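PDB 1TZ7: 4-alpha-glucanotransferase from Aquifex aeolicus, which is an amylomaltase, a member of an enzyme family built round an eight-stranded beta/alpha barrel. Local coordinates for residues D226-P231 / I290-H295; P274-E279 / F286-R291. All coordinates share one frame; numbering follows the deposited sequence.

Interaction 1 of 2, residues D226-P231 / I290-H295; sequences DLPMYP and IRRVLH. Unlike the reference sequence in segment 290-295: Leu294 (reference His).
Arg292 reaches out from the middle of helix 287-297 and closes on the backbone carbonyl of Pro228 with both of its terminal nitrogens. Arg292 NH1 lies 2.9 Å from Pro228 O and Arg292 NH2 lies 3.1 Å from it, so a single oxygen takes two hydrogen bonds. That oxygen sits practically in the guanidinium plane. NH2 comes in nearly head-on to the carbonyl (C=O...N 170°), whereas NH1 arrives at 145°, in the carbonyl plane. Sharing one acceptor bends both bonds somewhat, but the pair points the end of the guanidinium at the carbonyl. A bend at chi3 (79°) in an otherwise extended arginine chain turns the head toward the proline. Met229 O also lies at the guanidinium edge, 3.6 Å from Arg292 NH2; this is too long to count as a hydrogen bond, but near enough that it may help offset the buried charge.

The two segments belong to one beta-alpha-beta crossover of the barrel: strand 222-227 ends at Leu227, helix 287-297 packs on the outside, and the chain returns through the neighbouring parallel strand 302-305. The grip therefore falls where the chain has just left the strand at its C-terminal end.

Leu227 supplies the apolar half of the contact. Its side chain runs past the arginine in the opposite sense, with Leu227 CG 3.8 Å from Arg292 NH1 and CD2 over the rim of one guanidinium face. Pro228 adds its ring, Pro228 CD standing 3.8 Å from Arg292 NH1. Leu227 and Val293 both touch Leu303 of strand 302-305, and Val293 also touches Leu341 of helix 334-344. Leu227 is tied by backbone hydrogen bonds to Arg304 and Asp306.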
loop_
_atom_site.group_PDB
_atom_site.type_symbol
_atom_site.label_atom_id
_atom_site.label_comp_id
_atom_site.label_asym_id
_atom_site.label_seq_id
_atom_site.Cartn_x
_atom_site.Cartn_y
_atom_site.Cartn_z
ATOM N N ASP A 226 -0.403 -4.128 -1.076
ATOM C CA ASP A 226 -0.188 -3.142 -2.114
ATOM C C ASP A 226 1.305 -2.998 -2.383
ATOM O O ASP A 226 2.080 -2.691 -1.476
ATOM C CB ASP A 226 -0.772 -1.799 -1.681
ATOM C CG ASP A 226 -0.967 -0.844 -2.841
ATOM O OD1 ASP A 226 -1.872 0.022 -2.752
ATOM O OD2 ASP A 226 -0.266 -0.875 -3.879
ATOM N N LEU A 227 1.699 -3.233 -3.631
ATOM C CA LEU A 227 3.109 -3.155 -4.034
ATOM C C LEU A 227 3.328 -1.947 -4.919
ATOM O O LEU A 227 2.912 -1.942 -6.076
ATOM C CB LEU A 227 3.513 -4.419 -4.802
ATOM C CG LEU A 227 4.197 -5.507 -3.988
ATOM C CD1 LEU A 227 3.193 -6.197 -3.090
ATOM C CD2 LEU A 227 4.882 -6.513 -4.910
ATOM N N PRO A 228 3.981 -0.918 -4.388
ATOM C CA PRO A 228 4.366 0.233 -5.198
ATOM C C PRO A 228 5.267 -0.186 -6.349
ATOM O O PRO A 228 6.077 -1.085 -6.182
ATOM C CB PRO A 228 5.131 1.123 -4.205
ATOM C CG PRO A 228 4.686 0.673 -2.868
ATOM C CD PRO A 228 4.404 -0.773 -2.986
ATOM N N MET A 229 5.119 0.458 -7.501
ATOM C CA MET A 229 5.936 0.133 -8.664
ATOM C C MET A 229 7.408 0.348 -8.336
ATOM O O MET A 229 8.249 -0.493 -8.640
ATOM C CB MET A 229 5.537 1.002 -9.850
ATOM C CG MET A 229 6.490 0.920 -11.061
ATOM S SD MET A 229 6.684 -0.757 -11.735
ATOM C CE MET A 229 5.097 -0.997 -12.507
ATOM N N TYR A 230 7.694 1.483 -7.701
ATOM C CA TYR A 230 9.057 2.003 -7.564
ATOM C C TYR A 230 9.385 2.221 -6.085
ATOM O O TYR A 230 8.511 2.584 -5.301
ATOM C CB TYR A 230 9.176 3.357 -8.267
ATOM C CG TYR A 230 9.118 3.321 -9.780
ATOM C CD1 TYR A 230 8.124 4.013 -10.473
ATOM C CD2 TYR A 230 10.067 2.629 -10.517
ATOM C CE1 TYR A 230 8.072 3.999 -11.857
ATOM C CE2 TYR A 230 10.023 2.607 -11.901
ATOM C CZ TYR A 230 9.022 3.298 -12.566
ATOM O OH TYR A 230 8.976 3.282 -13.936
ATOM N N PRO A 231 10.651 2.037 -5.713
ATOM C CA PRO A 231 11.156 2.555 -4.443
ATOM C C PRO A 231 11.478 4.028 -4.569
ATOM O O PRO A 231 11.557 4.535 -5.691
ATOM C CB PRO A 231 12.438 1.754 -4.230
ATOM C CG PRO A 231 12.936 1.485 -5.606
ATOM C CD PRO A 231 11.699 1.346 -6.482
ATOM N N ILE A 290 11.075 -11.321 -8.071
ATOM C CA ILE A 290 10.643 -12.576 -7.473
ATOM C C ILE A 290 10.755 -12.516 -5.946
ATOM O O ILE A 290 9.854 -12.944 -5.239
ATOM C CB ILE A 290 11.479 -13.747 -8.026
ATOM C CG1 ILE A 290 11.057 -14.055 -9.463
ATOM C CG2 ILE A 290 11.321 -15.001 -7.132
ATOM C CD1 ILE A 290 12.070 -14.856 -10.239
ATOM N N ARG A 291 11.869 -11.980 -5.451
ATOM C CA ARG A 291 12.071 -11.840 -4.008
ATOM C C ARG A 291 11.048 -10.877 -3.388
ATOM O O ARG A 291 10.589 -11.094 -2.272
ATOM C CB ARG A 291 13.501 -11.368 -3.705
ATOM C CG ARG A 291 14.550 -12.491 -3.769
ATOM C CD ARG A 291 15.775 -12.248 -2.898
ATOM N NE ARG A 291 16.427 -10.973 -3.208
ATOM C CZ ARG A 291 17.261 -10.779 -4.235
ATOM N NH1 ARG A 291 17.800 -9.582 -4.432
ATOM N NH2 ARG A 291 17.558 -11.779 -5.063
ATOM N N ARG A 292 10.695 -9.819 -4.126
ATOM C CA ARG A 292 9.653 -8.877 -3.682
ATOM C C ARG A 292 8.326 -9.592 -3.483
ATOM O O ARG A 292 7.624 -9.355 -2.503
ATOM C CB ARG A 292 9.457 -7.763 -4.715
ATOM C CG ARG A 292 10.339 -6.585 -4.533
ATOM C CD ARG A 292 9.845 -5.344 -5.264
ATOM N NE ARG A 292 8.766 -4.670 -4.542
ATOM C CZ ARG A 292 8.052 -3.662 -5.034
ATOM N NH1 ARG A 292 7.098 -3.107 -4.301
ATOM N NH2 ARG A 292 8.294 -3.203 -6.263
ATOM N N VAL A 293 7.979 -10.453 -4.430
ATOM C CA VAL A 293 6.696 -11.139 -4.409
ATOM C C VAL A 293 6.673 -12.171 -3.294
ATOM O O VAL A 293 5.736 -12.219 -2.513
ATOM C CB VAL A 293 6.393 -11.810 -5.773
ATOM C CG1 VAL A 293 5.167 -12.724 -5.678
ATOM C CG2 VAL A 293 6.184 -10.752 -6.844
ATOM N N LEU A 294 7.724 -12.989 -3.220
ATOM C CA LEU A 294 7.858 -13.990 -2.151
ATOM C C LEU A 294 7.735 -13.327 -0.768
ATOM O O LEU A 294 7.002 -13.803 0.095
ATOM C CB LEU A 294 9.214 -14.727 -2.269
ATOM C CG LEU A 294 9.250 -16.224 -1.913
ATOM C CD1 LEU A 294 8.472 -17.034 -2.905
ATOM C CD2 LEU A 294 10.686 -16.714 -1.848
ATOM N N HIS A 295 8.451 -12.222 -0.577
ATOM C CA HIS A 295 8.430 -11.493 0.697
ATOM C C HIS A 295 7.021 -11.030 1.043
ATOM O O HIS A 295 6.536 -11.251 2.149
ATOM C CB HIS A 295 9.361 -10.287 0.625
ATOM C CG HIS A 295 9.278 -9.382 1.819
ATOM N ND1 HIS A 295 9.974 -9.624 2.985
ATOM C CD2 HIS A 295 8.590 -8.234 2.022
ATOM C CE1 HIS A 295 9.715 -8.665 3.855
ATOM N NE2 HIS A 295 8.879 -7.809 3.295
#

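Interaction 2 of 2, residues P274-E279 / F286-R291; sequences PVYNWE and FRWWIR
Two different first torsions bring Tyr276 and Trp288 together: the tyrosine ring lies opposite its own carbonyl carbon, beside the backbone N, while the Trp288 indole swings opposite its backbone N (chi1 -177°), which carries its CZ3-CH2 edge to the tyrosine hydroxyl. Tyr276 OH lands at the edge of the Trp288 indole, 3.3 Å from Trp288 CH2, though the ring planes meet only obliquely. The hydroxyl has its polar partner elsewhere, in Met229 O.

Trp289 takes a face of the same tyrosine. It presents its edge to that face in a T-shaped pair, planes at 71°, with Trp289 NE1 above the rim and Trp289 CZ2 3.8 Å from Tyr276 CE1. The same NE1 side of Trp289 also meets Trp278. These two indoles are almost parallel, within 8°, but slid so far apart that they scarcely overlap; contact comes through Trp278 CH2, 3.2 Å from Trp289 NE1. Tyr276 CB covers the rim of one face of the Trp278 indole. Tyr276, Trp278, Trp288 and Trp289 thus make a compact aromatic cluster, buried throughout and without a hydrogen bond between the two segments.

Phe286, at the N-cap position of its helix, extends the cluster: Phe286 CE2 touches Trp278 CZ3 at 4.0 Å, the two rings meeting edge to edge.

The cluster joins the N-terminal turns of two successive helices, 278-283 and 287-297, across the short connection between them. Farther out, Trp289 packs edge-to-face with Phe311, and Phe286 leans on Leu337 of helix 334-344. Val275, just before helix 278-283, packs on strands 255-259 and 313-318 of the antiparallel sheet.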
loop_
_atom_site.group_PDB
_atom_site.type_symbol
_atom_site.label_atom_id
_atom_site.label_comp_id
_atom_site.label_asym_id
_atom_site.label_seq_id
_atom_site.Cartn_x
_atom_site.Cartn_y
_atom_site.Cartn_z
ATOM N N PRO A 274 13.795 6.953 -9.186
ATOM C CA PRO A 274 14.639 6.472 -10.278
ATOM C C PRO A 274 13.923 5.356 -11.027
ATOM O O PRO A 274 13.230 4.569 -10.403
ATOM C CB PRO A 274 15.877 5.942 -9.557
ATOM C CG PRO A 274 15.387 5.550 -8.208
ATOM C CD PRO A 274 14.284 6.509 -7.869
ATOM N N VAL A 275 14.068 5.308 -12.345
ATOM C CA VAL A 275 13.416 4.274 -13.138
ATOM C C VAL A 275 14.262 3.019 -13.155
ATOM O O VAL A 275 15.463 3.065 -12.897
ATOM C CB VAL A 275 13.144 4.739 -14.596
ATOM C CG1 VAL A 275 12.278 5.987 -14.604
ATOM C CG2 VAL A 275 14.453 4.978 -15.349
ATOM N N TYR A 276 13.629 1.895 -13.451
ATOM C CA TYR A 276 14.321 0.625 -13.530
ATOM C C TYR A 276 15.150 0.550 -14.812
ATOM O O TYR A 276 14.705 0.975 -15.877
ATOM C CB TYR A 276 13.313 -0.532 -13.501
ATOM C CG TYR A 276 12.627 -0.738 -12.153
ATOM C CD1 TYR A 276 11.243 -0.822 -12.065
ATOM C CD2 TYR A 276 13.369 -0.861 -10.977
ATOM C CE1 TYR A 276 10.605 -1.016 -10.840
ATOM C CE2 TYR A 276 12.743 -1.054 -9.746
ATOM C CZ TYR A 276 11.356 -1.131 -9.687
ATOM O OH TYR A 276 10.719 -1.326 -8.471
ATOM N N ASN A 277 16.359 0.013 -14.697
ATOM C CA ASN A 277 17.073 -0.516 -15.847
ATOM C C ASN A 277 16.610 -1.944 -16.139
ATOM O O ASN A 277 17.211 -2.907 -15.676
ATOM C CB ASN A 277 18.577 -0.501 -15.588
ATOM C CG ASN A 277 19.383 -0.810 -16.830
ATOM O OD1 ASN A 277 19.431 -0.022 -17.759
ATOM N ND2 ASN A 277 20.017 -1.959 -16.846
ATOM N N TRP A 278 15.535 -2.065 -16.908
ATOM C CA TRP A 278 14.822 -3.337 -17.048
ATOM C C TRP A 278 15.663 -4.404 -17.740
ATOM O O TRP A 278 15.459 -5.599 -17.527
ATOM C CB TRP A 278 13.507 -3.133 -17.798
ATOM C CG TRP A 278 12.372 -2.766 -16.895
ATOM C CD1 TRP A 278 11.793 -1.539 -16.767
ATOM C CD2 TRP A 278 11.683 -3.629 -15.990
ATOM N NE1 TRP A 278 10.783 -1.586 -15.838
ATOM C CE2 TRP A 278 10.692 -2.858 -15.346
ATOM C CE3 TRP A 278 11.796 -4.983 -15.656
ATOM C CZ2 TRP A 278 9.824 -3.396 -14.390
ATOM C CZ3 TRP A 278 10.926 -5.515 -14.701
ATOM C CH2 TRP A 278 9.961 -4.725 -14.087
ATOM N N GLU A 279 16.608 -3.978 -18.563
ATOM C CA GLU A 279 17.473 -4.921 -19.250
ATOM C C GLU A 279 18.376 -5.664 -18.243
ATOM O O GLU A 279 18.755 -6.810 -18.472
ATOM C CB GLU A 279 18.302 -4.213 -20.340
ATOM C CG GLU A 279 19.729 -3.880 -19.952
ATOM C CD GLU A 279 20.488 -3.191 -21.079
ATOM O OE1 GLU A 279 19.962 -2.199 -21.635
ATOM O OE2 GLU A 279 21.607 -3.645 -21.410
ATOM N N PHE A 286 15.019 -11.678 -13.319
ATOM C CA PHE A 286 13.952 -11.024 -12.545
ATOM C C PHE A 286 13.931 -11.471 -11.080
ATOM O O PHE A 286 12.877 -11.503 -10.461
ATOM C CB PHE A 286 12.569 -11.284 -13.185
ATOM C CG PHE A 286 12.452 -10.798 -14.595
ATOM C CD1 PHE A 286 12.422 -11.698 -15.656
ATOM C CD2 PHE A 286 12.373 -9.441 -14.869
ATOM C CE1 PHE A 286 12.318 -11.250 -16.964
ATOM C CE2 PHE A 286 12.270 -8.987 -16.175
ATOM C CZ PHE A 286 12.241 -9.892 -17.223
ATOM N N ARG A 287 15.091 -11.805 -10.527
ATOM C CA ARG A 287 15.128 -12.430 -9.200
ATOM C C ARG A 287 14.835 -11.434 -8.065
ATOM O O ARG A 287 14.370 -11.823 -7.010
ATOM C CB ARG A 287 16.458 -13.167 -8.961
ATOM C CG ARG A 287 17.729 -12.267 -8.922
ATOM C CD ARG A 287 19.067 -13.069 -8.756
ATOM N NE ARG A 287 19.058 -14.209 -9.583
ATOM C CZ ARG A 287 19.672 -14.392 -10.753
ATOM N NH1 ARG A 287 20.551 -13.540 -11.297
ATOM N NH2 ARG A 287 19.438 -15.525 -11.339
ATOM N N TRP A 288 15.095 -10.151 -8.304
ATOM C CA TRP A 288 14.736 -9.107 -7.339
ATOM C C TRP A 288 13.218 -8.980 -7.230
ATOM O O TRP A 288 12.673 -8.896 -6.133
ATOM C CB TRP A 288 15.344 -7.766 -7.750
ATOM C CG TRP A 288 15.080 -6.663 -6.777
ATOM C CD1 TRP A 288 15.716 -6.447 -5.591
ATOM C CD2 TRP A 288 14.114 -5.614 -6.910
ATOM N NE1 TRP A 288 15.204 -5.330 -4.974
ATOM C CE2 TRP A 288 14.218 -4.798 -5.763
ATOM C CE3 TRP A 288 13.164 -5.277 -7.884
ATOM C CZ2 TRP A 288 13.414 -3.671 -5.565
ATOM C CZ3 TRP A 288 12.366 -4.157 -7.682
ATOM C CH2 TRP A 288 12.500 -3.369 -6.533
ATOM N N TRP A 289 12.542 -8.979 -8.373
ATOM C CA TRP A 289 11.085 -8.915 -8.395
ATOM C C TRP A 289 10.466 -10.178 -7.796
ATOM O O TRP A 289 9.462 -10.112 -7.097
ATOM C CB TRP A 289 10.575 -8.694 -9.827
ATOM C CG TRP A 289 10.356 -7.257 -10.138
ATOM C CD1 TRP A 289 11.143 -6.454 -10.914
ATOM C CD2 TRP A 289 9.287 -6.434 -9.666
ATOM N NE1 TRP A 289 10.621 -5.182 -10.958
ATOM C CE2 TRP A 289 9.480 -5.144 -10.200
ATOM C CE3 TRP A 289 8.171 -6.658 -8.847
ATOM C CZ2 TRP A 289 8.608 -4.087 -9.939
ATOM C CZ3 TRP A 289 7.305 -5.602 -8.590
ATOM C CH2 TRP A 289 7.528 -4.340 -9.134
ATOM N N ILE A 290 11.075 -11.321 -8.071
ATOM C CA ILE A 290 10.643 -12.576 -7.473
ATOM C C ILE A 290 10.755 -12.516 -5.946
ATOM O O ILE A 290 9.854 -12.944 -5.239
ATOM C CB ILE A 290 11.479 -13.747 -8.026
ATOM C CG1 ILE A 290 11.057 -14.055 -9.463
ATOM C CG2 ILE A 290 11.321 -15.001 -7.132
ATOM C CD1 ILE A 290 12.070 -14.856 -10.239
ATOM N N ARG A 291 11.869 -11.980 -5.451
ATOM C CA ARG A 291 12.071 -11.840 -4.008
ATOM C C ARG A 291 11.048 -10.877 -3.388
ATOM O O ARG A 291 10.589 -11.094 -2.272
ATOM C CB ARG A 291 13.501 -11.368 -3.705
ATOM C CG ARG A 291 14.550 -12.491 -3.769
ATOM C CD ARG A 291 15.775 -12.248 -2.898
ATOM N NE ARG A 291 16.427 -10.973 -3.208
ATOM C CZ ARG A 291 17.261 -10.779 -4.235
ATOM N NH1 ARG A 291 17.800 -9.582 -4.432
ATOM N NH2 ARG A 291 17.558 -11.779 -5.063
#

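Coming from the N terminus, past the earlier barrel strands and helices, the chain runs out along strand 222-227 into 226-231, then makes a long excursion through antiparallel strands 255-259 and 269-274 before reaching 274-279. Interaction 2 closes the short loop through helix 278-283, and interaction 1 closes the whole excursion, bringing 290-295 back to the strand end. The short loop, from Tyr276 to Trp289, lies within the large one, the two ending on the same helix, 287-297, and their segments sharing Ile290 and Arg291. The contacts also touch directly, the Tyr230 ring packing against that of Tyr276. Together they tie barrel strand, antiparallel sheet and outer helix.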